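Local coordinates for epidermal growth factor receptor pathway substrate 8-like protein 1 (Mus musculus, PDB 2CY5) that is an EPS8-related protein whose phosphotyrosine-binding (PTB) domain probably recognises peptide motifs in signalling partners, at residues A[6-18]-A[45-57]. Numbering follows the deposited sequence.
Sequences ADVSQYHVNHLVT and RVWAQEMLLRVSP. With CA (calcium ion), chain B.
L52 sets its CD1 methyl over one face of the H12 imidazole, a CH-pi contact 3.9 Å from CD1 to the ring centroid. The two form a non-hydrogen-bonded pair in the antiparallel ladder joining strands 9-18 and 49-55 of a PTB domain with the PH-like fold, a ladder whose successive pairs alternate between two faces. On the face of Q10, H12, N14, E50, L52 and R54, E50 OE2 meets the edge of the same imidazole through a weak bond from H12 ND1, carboxylate and ring planes 82° apart. R54 bends at chi3 (-62°), bringing its guanidinium alongside the Q10 amide and nearly coplanar with it: R54 NH2 donates to Q10 OE1 at 3.2 Å, and NE adds a weaker bond. Mid-ladder, the other face is largely apolar: V13 CG2 packs on L53 CB at 4.1 Å, and V55 CG2 reaches the Y11 ring edge at CE1. I122 of helix 118-133 packs against Y11 and V13; D125 OD2 hydrogen-bonds Y11 OH, and D125 shares a calcium ion with A6. On the other edge of strand 9-20, L16 and V17 form a classic bulge against F111. One water bridges H15 ND1 and W47 O, while H15 NE2 hydrogen-bonds T18 OG1 at 2.9 Å.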
ATOM      1  N   ALA A   6       7.107  25.033 -10.875  1.00 59.46           N
ATOM      2  CA  ALA A   6       8.120  24.114 -11.469  1.00 51.92           C
ATOM      3  C   ALA A   6       7.377  22.859 -11.811  1.00 51.52           C
ATOM      4  O   ALA A   6       6.578  22.415 -10.968  1.00 41.94           O
ATOM      5  CB  ALA A   6       9.231  23.768 -10.479  1.00 48.81           C
ATOM      6  N   ASP A   7       7.546  22.318 -13.020  1.00 42.97           N
ATOM      7  CA  ASP A   7       6.773  21.141 -13.254  1.00 48.40           C
ATOM      8  C   ASP A   7       7.202  19.989 -12.372  1.00 43.92           C
ATOM      9  O   ASP A   7       6.362  19.270 -11.957  1.00 42.13           O
ATOM     10  CB  ASP A   7       6.845  20.665 -14.677  1.00 45.44           C
ATOM     11  CG  ASP A   7       6.120  21.601 -15.591  1.00 49.28           C
ATOM     12  OD1 ASP A   7       5.220  22.439 -15.176  1.00 48.19           O
ATOM     13  OD2 ASP A   7       6.524  21.490 -16.728  1.00 55.20           O
ATOM     14  N   VAL A   8       8.491  19.771 -12.203  1.00 40.97           N
ATOM     15  CA  VAL A   8       8.990  18.642 -11.358  1.00 41.37           C
ATOM     16  C   VAL A   8       9.843  19.210 -10.278  1.00 46.01           C
ATOM     17  O   VAL A   8      10.817  20.046 -10.583  1.00 38.65           O
ATOM     18  CB  VAL A   8       9.877  17.750 -12.195  1.00 43.19           C
ATOM     19  CG1 VAL A   8      10.444  16.647 -11.332  1.00 43.96           C
ATOM     20  CG2 VAL A   8       9.075  17.247 -13.373  1.00 42.87           C
ATOM     21  N   SER A   9       9.508  18.924  -9.009  1.00 35.28           N
ATOM     22  CA  SER A   9      10.378  19.424  -7.989  1.00 37.07           C
ATOM     23  C   SER A   9      10.565  18.233  -7.041  1.00 42.87           C
ATOM     24  O   SER A   9       9.669  17.301  -6.982  1.00 37.69           O
ATOM     25  CB  SER A   9       9.677  20.531  -7.193  1.00 35.94           C
ATOM     26  OG  SER A   9       9.170  21.599  -7.981  1.00 44.45           O
ATOM     27  N   GLN A  10      11.634  18.271  -6.282  1.00 36.77           N
ATOM     28  CA  GLN A  10      11.891  17.263  -5.171  1.00 42.23           C
ATOM     29  C   GLN A  10      12.207  17.862  -3.875  1.00 41.16           C
ATOM     30  O   GLN A  10      12.764  18.974  -3.762  1.00 41.62           O
ATOM     31  CB  GLN A  10      13.013  16.307  -5.386  1.00 49.99           C
ATOM     32  CG  GLN A  10      13.835  16.652  -6.547  1.00 65.43           C
ATOM     33  CD  GLN A  10      14.930  15.615  -6.726  1.00 66.53           C
ATOM     34  OE1 GLN A  10      14.741  14.604  -7.432  1.00 72.65           O
ATOM     35  NE2 GLN A  10      16.043  15.820  -6.001  1.00 65.02           N
ATOM     36  N   TYR A  11      11.875  17.131  -2.836  1.00 37.62           N
ATOM     37  CA  TYR A  11      12.080  17.570  -1.483  1.00 39.09           C
ATOM     38  C   TYR A  11      12.573  16.369  -0.635  1.00 41.63           C
ATOM     39  O   TYR A  11      12.199  15.165  -0.915  1.00 41.84           O
ATOM     40  CB  TYR A  11      10.748  17.970  -0.891  1.00 37.01           C
ATOM     41  CG  TYR A  11      10.087  18.972  -1.762  1.00 39.58           C
ATOM     42  CD1 TYR A  11       9.139  18.569  -2.738  1.00 39.60           C
ATOM     43  CD2 TYR A  11      10.392  20.344  -1.622  1.00 35.34           C
ATOM     44  CE1 TYR A  11       8.472  19.505  -3.566  1.00 35.49           C
ATOM     45  CE2 TYR A  11       9.688  21.319  -2.433  1.00 38.61           C
ATOM     46  CZ  TYR A  11       8.750  20.906  -3.364  1.00 38.69           C
ATOM     47  OH  TYR A  11       8.039  21.746  -4.116  1.00 35.46           O
ATOM     48  N   HIS A  12      13.512  16.628   0.247  1.00 37.12           N
ATOM     49  CA  HIS A  12      13.870  15.545   1.147  1.00 38.61           C
ATOM     50  C   HIS A  12      12.874  15.620   2.322  1.00 40.16           C
ATOM     51  O   HIS A  12      12.581  16.725   2.835  1.00 33.54           O
ATOM     52  CB  HIS A  12      15.250  15.707   1.682  1.00 44.97           C
ATOM     53  CG  HIS A  12      16.301  15.474   0.641  1.00 48.17           C
ATOM     54  ND1 HIS A  12      17.112  14.359   0.650  1.00 54.61           N
ATOM     55  CD2 HIS A  12      16.596  16.161  -0.485  1.00 44.15           C
ATOM     56  CE1 HIS A  12      17.860  14.382  -0.430  1.00 54.08           C
ATOM     57  NE2 HIS A  12      17.565  15.465  -1.133  1.00 50.97           N
ATOM     58  N   VAL A  13      12.324  14.445   2.723  1.00 35.71           N
ATOM     59  CA  VAL A  13      11.438  14.467   3.863  1.00 37.38           C
ATOM     60  C   VAL A  13      11.760  13.207   4.680  1.00 33.24           C
ATOM     61  O   VAL A  13      12.440  12.329   4.168  1.00 36.01           O
ATOM     62  CB  VAL A  13       9.914  14.329   3.385  1.00 33.46           C
ATOM     63  CG1 VAL A  13       9.555  15.511   2.483  1.00 35.94           C
ATOM     64  CG2 VAL A  13       9.763  13.026   2.668  1.00 35.10           C
ATOM     65  N   ASN A  14      11.136  13.110   5.837  1.00 33.38           N
ATOM     66  CA  ASN A  14      11.203  11.869   6.636  1.00 32.25           C
ATOM     67  C   ASN A  14       9.793  11.294   6.634  1.00 34.04           C
ATOM     68  O   ASN A  14       8.839  11.905   7.145  1.00 33.90           O
ATOM     69  CB  ASN A  14      11.518  12.253   8.120  1.00 33.25           C
ATOM     70  CG  ASN A  14      13.044  12.564   8.308  1.00 39.00           C
ATOM     71  OD1 ASN A  14      13.804  12.128   7.593  1.00 41.50           O
ATOM     72  ND2 ASN A  14      13.373  13.341   9.241  1.00 39.92           N
ATOM     73  N   HIS A  15       9.662  10.090   6.168  1.00 32.85           N
ATOM     74  CA  HIS A  15       8.306   9.499   6.281  1.00 30.92           C
ATOM     75  C   HIS A  15       8.116   9.109   7.739  1.00 33.33           C
ATOM     76  O   HIS A  15       9.057   8.539   8.369  1.00 37.34           O
ATOM     77  CB  HIS A  15       8.332   8.259   5.359  1.00 29.26           C
ATOM     78  CG  HIS A  15       7.121   7.404   5.598  1.00 39.28           C
ATOM     79  ND1 HIS A  15       7.104   6.313   6.483  1.00 34.89           N
ATOM     80  CD2 HIS A  15       5.851   7.516   5.121  1.00 36.73           C
ATOM     81  CE1 HIS A  15       5.874   5.809   6.531  1.00 41.68           C
ATOM     82  NE2 HIS A  15       5.091   6.512   5.710  1.00 38.39           N
ATOM     83  N   LEU A  16       7.000   9.381   8.353  1.00 31.27           N
ATOM     84  CA  LEU A  16       6.822   9.010   9.742  1.00 28.34           C
ATOM     85  C   LEU A  16       5.913   7.755   9.844  1.00 39.61           C
ATOM     86  O   LEU A  16       6.286   6.877  10.560  1.00 35.62           O
ATOM     87  CB  LEU A  16       6.122  10.093  10.508  1.00 32.61           C
ATOM     88  CG  LEU A  16       6.986  11.410  10.468  1.00 31.65           C
ATOM     89  CD1 LEU A  16       6.230  12.454  11.396  1.00 36.85           C
ATOM     90  CD2 LEU A  16       8.346  11.094  11.131  1.00 34.72           C
ATOM     91  N   VAL A  17       4.739   7.714   9.201  1.00 31.47           N
ATOM     92  CA  VAL A  17       3.828   6.535   9.356  1.00 32.76           C
ATOM     93  C   VAL A  17       2.776   6.580   8.197  1.00 33.54           C
ATOM     94  O   VAL A  17       2.548   7.667   7.586  1.00 31.15           O
ATOM     95  CB  VAL A  17       3.015   6.720  10.757  1.00 27.89           C
ATOM     96  CG1 VAL A  17       1.809   7.668  10.640  1.00 33.78           C
ATOM     97  CG2 VAL A  17       2.481   5.329  11.135  1.00 43.79           C
ATOM     98  N   THR A  18       2.263   5.407   7.785  1.00 27.81           N
ATOM     99  CA  THR A  18       1.171   5.291   6.860  1.00 29.34           C
ATOM    100  C   THR A  18       0.168   4.367   7.597  1.00 32.35           C
ATOM    101  O   THR A  18       0.605   3.278   8.142  1.00 32.04           O
ATOM    102  CB  THR A  18       1.633   4.644   5.648  1.00 32.21           C
ATOM    103  OG1 THR A  18       2.538   5.499   4.917  1.00 37.62           O
ATOM    104  CG2 THR A  18       0.392   4.299   4.749  1.00 34.97           C
ATOM    105  N   ARG A  45       5.371   3.113  17.444  1.00 39.47           N
ATOM    106  CA  ARG A  45       5.129   2.773  16.011  1.00 38.68           C
ATOM    107  C   ARG A  45       5.606   3.768  15.016  1.00 42.28           C
ATOM    108  O   ARG A  45       5.409   3.568  13.841  1.00 44.33           O
ATOM    109  CB  ARG A  45       3.613   2.590  15.750  1.00 37.99           C
ATOM    110  CG  ARG A  45       3.023   1.579  16.779  1.00 48.60           C
ATOM    111  CD  ARG A  45       2.003   0.755  16.161  1.00 58.02           C
ATOM    112  NE  ARG A  45       0.715   1.189  16.471  1.00 63.27           N
ATOM    113  CZ  ARG A  45      -0.368   0.836  15.758  1.00 71.38           C
ATOM    114  NH1 ARG A  45      -0.272   0.010  14.696  1.00 70.48           N
ATOM    115  NH2 ARG A  45      -1.554   1.379  16.055  1.00 68.51           N
ATOM    116  N   VAL A  46       6.246   4.845  15.432  1.00 39.68           N
ATOM    117  CA  VAL A  46       6.633   5.849  14.444  1.00 40.52           C
ATOM    118  C   VAL A  46       8.119   5.914  14.372  1.00 47.03           C
ATOM    119  O   VAL A  46       8.733   6.198  15.388  1.00 54.23           O
ATOM    120  CB  VAL A  46       6.033   7.200  14.893  1.00 37.32           C
ATOM    121  CG1 VAL A  46       6.482   8.359  13.977  1.00 43.17           C
ATOM    122  CG2 VAL A  46       4.479   7.112  14.879  1.00 32.67           C
ATOM    123  N   TRP A  47       8.724   5.689  13.225  1.00 44.68           N
ATOM    124  CA  TRP A  47      10.177   5.803  13.116  1.00 51.10           C
ATOM    125  C   TRP A  47      10.473   6.519  11.773  1.00 51.30           C
ATOM    126  O   TRP A  47      10.082   6.050  10.727  1.00 52.79           O
ATOM    127  CB  TRP A  47      10.897   4.410  13.123  1.00 56.06           C
ATOM    128  CG  TRP A  47      10.654   3.694  14.457  1.00 68.66           C
ATOM    129  CD1 TRP A  47       9.491   2.968  14.821  1.00 68.66           C
ATOM    130  CD2 TRP A  47      11.434   3.810  15.680  1.00 70.38           C
ATOM    131  NE1 TRP A  47       9.516   2.663  16.190  1.00 72.43           N
ATOM    132  CE2 TRP A  47      10.666   3.147  16.735  1.00 73.77           C
ATOM    133  CE3 TRP A  47      12.676   4.388  15.992  1.00 71.09           C
ATOM    134  CZ2 TRP A  47      11.137   3.074  18.077  1.00 72.95           C
ATOM    135  CZ3 TRP A  47      13.138   4.307  17.346  1.00 72.66           C
ATOM    136  CH2 TRP A  47      12.363   3.646  18.360  1.00 73.41           C
ATOM    137  N   ALA A  48      11.139   7.664  11.881  1.00 49.25           N
ATOM    138  CA  ALA A  48      11.502   8.544  10.773  1.00 44.42           C
ATOM    139  C   ALA A  48      12.412   7.905   9.787  1.00 48.44           C
ATOM    140  O   ALA A  48      13.503   7.345  10.093  1.00 51.08           O
ATOM    141  CB  ALA A  48      12.095   9.882  11.359  1.00 45.46           C
ATOM    142  N   GLN A  49      11.996   7.923   8.560  1.00 40.17           N
ATOM    143  CA  GLN A  49      12.824   7.322   7.511  1.00 42.60           C
ATOM    144  C   GLN A  49      13.019   8.326   6.464  1.00 42.49           C
ATOM    145  O   GLN A  49      12.028   8.788   5.890  1.00 34.59           O
ATOM    146  CB  GLN A  49      12.135   6.109   6.944  1.00 47.88           C
ATOM    147  CG  GLN A  49      12.864   5.484   5.775  1.00 59.45           C
ATOM    148  CD  GLN A  49      12.234   4.109   5.375  1.00 70.46           C
ATOM    149  OE1 GLN A  49      11.912   3.284   6.254  1.00 75.81           O
ATOM    150  NE2 GLN A  49      12.080   3.855   4.054  1.00 72.67           N
ATOM    151  N   GLU A  50      14.277   8.625   6.070  1.00 41.92           N
ATOM    152  CA  GLU A  50      14.489   9.700   5.111  1.00 43.34           C
ATOM    153  C   GLU A  50      14.147   9.274   3.725  1.00 44.18           C
ATOM    154  O   GLU A  50      14.406   8.188   3.306  1.00 44.66           O
ATOM    155  CB  GLU A  50      15.954  10.272   5.194  1.00 48.84           C
ATOM    156  CG  GLU A  50      16.017  11.596   4.319  1.00 59.87           C
ATOM    157  CD  GLU A  50      17.434  12.262   4.376  1.00 68.47           C
ATOM    158  OE1 GLU A  50      17.839  12.528   5.525  1.00 70.70           O
ATOM    159  OE2 GLU A  50      18.090  12.492   3.319  1.00 67.69           O
HETATM  160  N   MSE A  51      13.475  10.147   2.967  1.00 41.34           N
HETATM  161  CA  MSE A  51      13.090   9.790   1.621  1.00 41.94           C
HETATM  162  C   MSE A  51      13.074  11.058   0.768  1.00 40.83           C
HETATM  163  O   MSE A  51      12.987  12.187   1.253  1.00 43.49           O
HETATM  164  CB  MSE A  51      11.604   9.282   1.598  1.00 42.44           C
HETATM  165  CG  MSE A  51      11.393   7.873   1.921  1.00 52.78           C
HETATM  166 SE   MSE A  51       9.453   7.498   1.842  1.00 54.96          SE
HETATM  167  CE  MSE A  51       9.867   5.678   2.613  1.00 53.48           C
ATOM    168  N   LEU A  52      13.086  10.829  -0.500  1.00 38.96           N
ATOM    169  CA  LEU A  52      12.971  11.883  -1.550  1.00 43.64           C
ATOM    170  C   LEU A  52      11.563  11.919  -2.094  1.00 42.70           C
ATOM    171  O   LEU A  52      11.126  10.970  -2.742  1.00 40.16           O
ATOM    172  CB  LEU A  52      13.809  11.503  -2.749  1.00 45.03           C
ATOM    173  CG  LEU A  52      14.440  12.646  -3.535  1.00 56.41           C
ATOM    174  CD1 LEU A  52      14.506  13.979  -2.775  1.00 58.32           C
ATOM    175  CD2 LEU A  52      15.866  12.137  -3.860  1.00 56.71           C
ATOM    176  N   LEU A  53      10.859  13.032  -1.886  1.00 36.30           N
ATOM    177  CA  LEU A  53       9.483  13.159  -2.373  1.00 32.99           C
ATOM    178  C   LEU A  53       9.482  14.057  -3.650  1.00 38.13           C
ATOM    179  O   LEU A  53       9.999  15.238  -3.657  1.00 42.10           O
ATOM    180  CB  LEU A  53       8.571  13.715  -1.233  1.00 33.31           C
ATOM    181  CG  LEU A  53       7.066  13.753  -1.597  1.00 34.75           C
ATOM    182  CD1 LEU A  53       6.129  14.115  -0.382  1.00 36.46           C
ATOM    183  CD2 LEU A  53       6.790  14.920  -2.583  1.00 34.83           C
ATOM    184  N   ARG A  54       9.085  13.459  -4.756  1.00 35.60           N
ATOM    185  CA  ARG A  54       9.058  14.133  -6.028  1.00 40.15           C
ATOM    186  C   ARG A  54       7.684  14.469  -6.563  1.00 39.76           C
ATOM    187  O   ARG A  54       6.779  13.648  -6.573  1.00 39.14           O
ATOM    188  CB  ARG A  54       9.934  13.346  -6.985  1.00 42.98           C
ATOM    189  CG  ARG A  54      10.042  14.006  -8.371  1.00 55.27           C
ATOM    190  CD  ARG A  54      10.875  13.195  -9.442  1.00 63.77           C
ATOM    191  NE  ARG A  54      12.275  13.020  -9.020  1.00 72.26           N
ATOM    192  CZ  ARG A  54      13.100  12.111  -9.579  1.00 77.65           C
ATOM    193  NH1 ARG A  54      12.690  11.300 -10.573  1.00 76.79           N
ATOM    194  NH2 ARG A  54      14.338  11.990  -9.146  1.00 77.63           N
ATOM    195  N   VAL A  55       7.401  15.775  -6.846  1.00 36.77           N
ATOM    196  CA  VAL A  55       6.070  16.121  -7.391  1.00 32.69           C
ATOM    197  C   VAL A  55       6.232  16.397  -8.886  1.00 39.98           C
ATOM    198  O   VAL A  55       7.100  17.228  -9.255  1.00 39.20           O
ATOM    199  CB  VAL A  55       5.628  17.340  -6.713  1.00 29.71           C
ATOM    200  CG1 VAL A  55       4.269  17.705  -7.107  1.00 30.14           C
ATOM    201  CG2 VAL A  55       5.701  17.092  -5.090  1.00 30.47           C
ATOM    202  N   SER A  56       5.492  15.702  -9.729  1.00 38.72           N
ATOM    203  CA  SER A  56       5.523  15.903 -11.183  1.00 37.70           C
ATOM    204  C   SER A  56       4.175  16.201 -11.584  1.00 36.74           C
ATOM    205  O   SER A  56       3.228  16.099 -10.795  1.00 39.54           O
ATOM    206  CB  SER A  56       6.077  14.681 -11.846  1.00 41.77           C
ATOM    207  OG  SER A  56       5.080  13.734 -11.946  1.00 48.57           O
ATOM    208  N   PRO A  57       3.935  16.613 -12.835  1.00 42.66           N
ATOM    209  CA  PRO A  57       2.536  16.940 -13.102  1.00 38.31           C
ATOM    210  C   PRO A  57       1.562  15.750 -13.176  1.00 41.66           C
ATOM    211  O   PRO A  57       0.427  15.982 -13.324  1.00 44.19           O
ATOM    212  CB  PRO A  57       2.556  17.608 -14.507  1.00 45.94           C
ATOM    213  CG  PRO A  57       4.022  18.213 -14.470  1.00 40.10           C
ATOM    214  CD  PRO A  57       4.837  17.035 -13.935  1.00 42.26           C
TER
HETATM  215 CA    CA B1500       4.896  22.044  -9.306  1.00 38.80          CA
HETATM  216  O   HOH W   1       5.632  24.050  -8.334  1.00 44.94           O
HETATM  217  O   HOH W   2       4.028  23.714 -10.835  1.00 42.72           O
HETATM  218  O   HOH W   3       4.230  20.234 -10.786  1.00 41.91           O
HETATM  219  O   HOH W   4       6.544  20.371  -8.853  1.00 40.91           O
HETATM  220  O   HOH W   5      16.225  13.186   8.361  1.00 73.79           O
HETATM  221  O   HOH W   6       9.016   5.418   8.309  1.00 46.60           O
HETATM  222  O   HOH W   7       2.690  22.320  -8.793  1.00 35.83           O